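Local coordinates for EKC/KEOPS complex subunit GON7 (Saccharomyces cerevisiae, PDB 4WXA), which serves as a subunit of the EKC/KEOPS complex, which is required for t6A37 modification of tRNAs, and likely supports the catalytic subunit KAE1, at residues D[6-11]-D[83-88]. Sequence-based numbering, arbitrary orientation.
Sequences AQYSAP and EFLTGR
Tyr8 meets the rim of the Phe84 ring with one face of its own ring. The pair is a T-shaped (edge-to-face) stack, with centroids 5.1 Å apart and planes at 68°. Phe84 CE2 sits over the Tyr8 face, off-centre, and comes within 3.6 Å of Tyr8 CD1. Leu85 adds a methyl, with its CD2 3.8 Å from Tyr8 CE2. Arg88 meets the tyrosine tip to tip. Arg88 NH2 gives a weak, bent hydrogen bond to Tyr8 OH (3.1 Å, N-H...O angle 124°). Arg88 NH2 also lies 3.4 Å from Ala10 CB. The Arg88 chain is bent at chi2 and chi3, which set CD and NE and so help turn the guanidinium toward Tyr8 OH. Arg88 CG lies over a face of the Phe84 ring, near the rim.

The contact packs the first strand of a β-hairpin, 5-10 paired with 14-18, on the long helix 66-94. The axes of 6-10 and 83-88 are 11.9 Å apart and nearly parallel (15°). The other edge of strand 5-10 pairs antiparallel with a strand of the PCC1 subunit, which continues the sheet across the interface. Asp63 of PCC1 is hydrogen-bonded to Tyr8 OH and forms a salt bridge with Arg88 NE. Arg88 NH1 forms a salt bridge with Asp12 of the same chain, so the two acids anchor and orient the guanidinium. A leucine in place of Tyr8 would probably leave the Phe84 rim without its aromatic face and Asp63 of PCC1 without the hydroxyl.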
ATOM      1  N   ALA D   6       7.226   2.927   6.052  1.00 42.94           N
ATOM      2  CA  ALA D   6       6.319   3.510   5.121  1.00 41.93           C
ATOM      3  C   ALA D   6       5.935   4.923   5.499  1.00 42.26           C
ATOM      4  O   ALA D   6       5.896   5.261   6.675  1.00 44.50           O
ATOM      5  CB  ALA D   6       5.102   2.660   5.049  1.00 44.80           C
ATOM      6  N   GLN D   7       5.676   5.746   4.485  1.00 40.44           N
ATOM      7  CA  GLN D   7       5.214   7.102   4.705  1.00 41.24           C
ATOM      8  C   GLN D   7       3.935   7.332   3.807  1.00 40.84           C
ATOM      9  O   GLN D   7       3.908   6.964   2.624  1.00 37.52           O
ATOM     10  CB  GLN D   7       6.355   8.045   4.363  1.00 39.42           C
ATOM     11  CG  GLN D   7       6.069   9.537   4.376  1.00 45.86           C
ATOM     12  CD  GLN D   7       5.849  10.091   5.762  1.00 52.04           C
ATOM     13  OE1 GLN D   7       6.520   9.699   6.736  1.00 52.82           O
ATOM     14  NE2 GLN D   7       4.914  11.011   5.864  1.00 56.71           N
ATOM     15  N   TYR D   8       2.911   7.924   4.396  1.00 39.54           N
ATOM     16  CA  TYR D   8       1.630   8.204   3.716  1.00 39.47           C
ATOM     17  C   TYR D   8       1.369   9.673   3.694  1.00 38.66           C
ATOM     18  O   TYR D   8       1.649  10.378   4.634  1.00 40.79           O
ATOM     19  CB  TYR D   8       0.467   7.519   4.451  1.00 41.60           C
ATOM     20  CG  TYR D   8      -0.943   7.994   4.094  1.00 40.13           C
ATOM     21  CD1 TYR D   8      -1.529   9.053   4.769  1.00 42.40           C
ATOM     22  CD2 TYR D   8      -1.676   7.376   3.101  1.00 38.59           C
ATOM     23  CE1 TYR D   8      -2.803   9.498   4.452  1.00 41.73           C
ATOM     24  CE2 TYR D   8      -2.935   7.805   2.767  1.00 39.65           C
ATOM     25  CZ  TYR D   8      -3.496   8.866   3.461  1.00 41.15           C
ATOM     26  OH  TYR D   8      -4.730   9.308   3.153  1.00 40.27           O
ATOM     27  N   SER D   9       0.780  10.131   2.621  1.00 39.95           N
ATOM     28  CA  SER D   9       0.509  11.542   2.458  1.00 41.03           C
ATOM     29  C   SER D   9      -0.875  11.737   1.779  1.00 40.40           C
ATOM     30  O   SER D   9      -1.180  11.051   0.850  1.00 43.02           O
ATOM     31  CB  SER D   9       1.628  12.051   1.571  1.00 41.31           C
ATOM     32  OG  SER D   9       1.539  13.431   1.330  1.00 46.75           O
ATOM     33  N   ALA D  10      -1.675  12.682   2.210  1.00 41.71           N
ATOM     34  CA  ALA D  10      -2.997  12.917   1.611  1.00 44.10           C
ATOM     35  C   ALA D  10      -3.302  14.396   1.514  1.00 44.62           C
ATOM     36  O   ALA D  10      -2.776  15.181   2.280  1.00 45.56           O
ATOM     37  CB  ALA D  10      -4.061  12.236   2.443  1.00 44.88           C
ATOM     38  N   PRO D  11      -4.178  14.783   0.590  1.00 45.36           N
ATOM     39  CA  PRO D  11      -4.294  16.203   0.307  1.00 45.75           C
ATOM     40  C   PRO D  11      -4.994  16.991   1.385  1.00 46.31           C
ATOM     41  O   PRO D  11      -5.060  18.183   1.248  1.00 48.19           O
ATOM     42  CB  PRO D  11      -5.106  16.259  -1.009  1.00 44.81           C
ATOM     43  CG  PRO D  11      -5.744  14.937  -1.129  1.00 44.66           C
ATOM     44  CD  PRO D  11      -4.966  13.957  -0.337  1.00 46.68           C
ATOM     45  N   GLU D  83      -5.101  -0.922   9.120  1.00 60.30           N
ATOM     46  CA  GLU D  83      -5.764  -0.275  10.235  1.00 64.97           C
ATOM     47  C   GLU D  83      -5.908   1.250   9.997  1.00 61.46           C
ATOM     48  O   GLU D  83      -6.969   1.808  10.138  1.00 62.57           O
ATOM     49  CB  GLU D  83      -5.016  -0.588  11.540  1.00 68.53           C
ATOM     50  CG  GLU D  83      -5.643  -0.020  12.815  1.00 71.76           C
ATOM     51  N   PHE D  84      -4.841   1.906   9.585  1.00 58.13           N
ATOM     52  CA  PHE D  84      -4.857   3.355   9.434  1.00 53.55           C
ATOM     53  C   PHE D  84      -5.840   3.807   8.347  1.00 54.69           C
ATOM     54  O   PHE D  84      -6.512   4.829   8.488  1.00 53.35           O
ATOM     55  CB  PHE D  84      -3.429   3.870   9.123  1.00 49.22           C
ATOM     56  CG  PHE D  84      -3.376   5.327   8.785  1.00 45.60           C
ATOM     57  CD1 PHE D  84      -3.400   6.274   9.768  1.00 45.21           C
ATOM     58  CD2 PHE D  84      -3.341   5.731   7.457  1.00 43.35           C
ATOM     59  CE1 PHE D  84      -3.381   7.608   9.439  1.00 44.12           C
ATOM     60  CE2 PHE D  84      -3.340   7.068   7.124  1.00 41.99           C
ATOM     61  CZ  PHE D  84      -3.380   8.012   8.114  1.00 42.54           C
ATOM     62  N   LEU D  85      -5.885   3.067   7.243  1.00 55.91           N
ATOM     63  CA  LEU D  85      -6.661   3.498   6.097  1.00 54.73           C
ATOM     64  C   LEU D  85      -8.128   3.237   6.389  1.00 61.33           C
ATOM     65  O   LEU D  85      -8.999   4.048   6.049  1.00 63.71           O
ATOM     66  CB  LEU D  85      -6.207   2.794   4.823  1.00 51.05           C
ATOM     67  CG  LEU D  85      -4.827   3.218   4.282  1.00 48.09           C
ATOM     68  CD1 LEU D  85      -4.349   2.316   3.147  1.00 44.98           C
ATOM     69  CD2 LEU D  85      -4.883   4.653   3.793  1.00 46.68           C
ATOM     70  N   THR D  86      -8.396   2.113   7.037  1.00 65.80           N
ATOM     71  CA  THR D  86      -9.754   1.774   7.391  1.00 72.07           C
ATOM     72  C   THR D  86     -10.339   2.874   8.289  1.00 72.71           C
ATOM     73  O   THR D  86     -11.414   3.400   8.007  1.00 72.05           O
ATOM     74  CB  THR D  86      -9.812   0.383   8.037  1.00 77.03           C
ATOM     75  OG1 THR D  86      -9.344  -0.561   7.077  1.00 71.22           O
ATOM     76  CG2 THR D  86     -11.254   0.015   8.435  1.00 80.05           C
ATOM     77  N   GLY D  87      -9.588   3.250   9.321  1.00 69.21           N
ATOM     78  CA  GLY D  87      -9.930   4.393  10.157  1.00 70.55           C
ATOM     79  C   GLY D  87     -10.190   5.674   9.383  1.00 67.69           C
ATOM     80  O   GLY D  87     -11.046   6.449   9.743  1.00 64.81           O
ATOM     81  N   ARG D  88      -9.434   5.919   8.328  1.00 64.17           N
ATOM     82  CA  ARG D  88      -9.641   7.123   7.560  1.00 62.61           C
ATOM     83  C   ARG D  88     -10.957   7.023   6.853  1.00 66.23           C
ATOM     84  O   ARG D  88     -11.631   8.023   6.708  1.00 69.45           O
ATOM     85  CB  ARG D  88      -8.552   7.342   6.521  1.00 61.50           C
ATOM     86  CG  ARG D  88      -7.130   7.553   7.085  1.00 60.79           C
ATOM     87  CD  ARG D  88      -6.771   9.015   7.177  1.00 57.50           C
ATOM     88  NE  ARG D  88      -6.720   9.635   5.868  1.00 55.05           N
ATOM     89  CZ  ARG D  88      -6.699  10.949   5.664  1.00 56.78           C
ATOM     90  NH1 ARG D  88      -6.749  11.816   6.671  1.00 57.84           N
ATOM     91  NH2 ARG D  88      -6.640  11.413   4.433  1.00 57.38           N
TER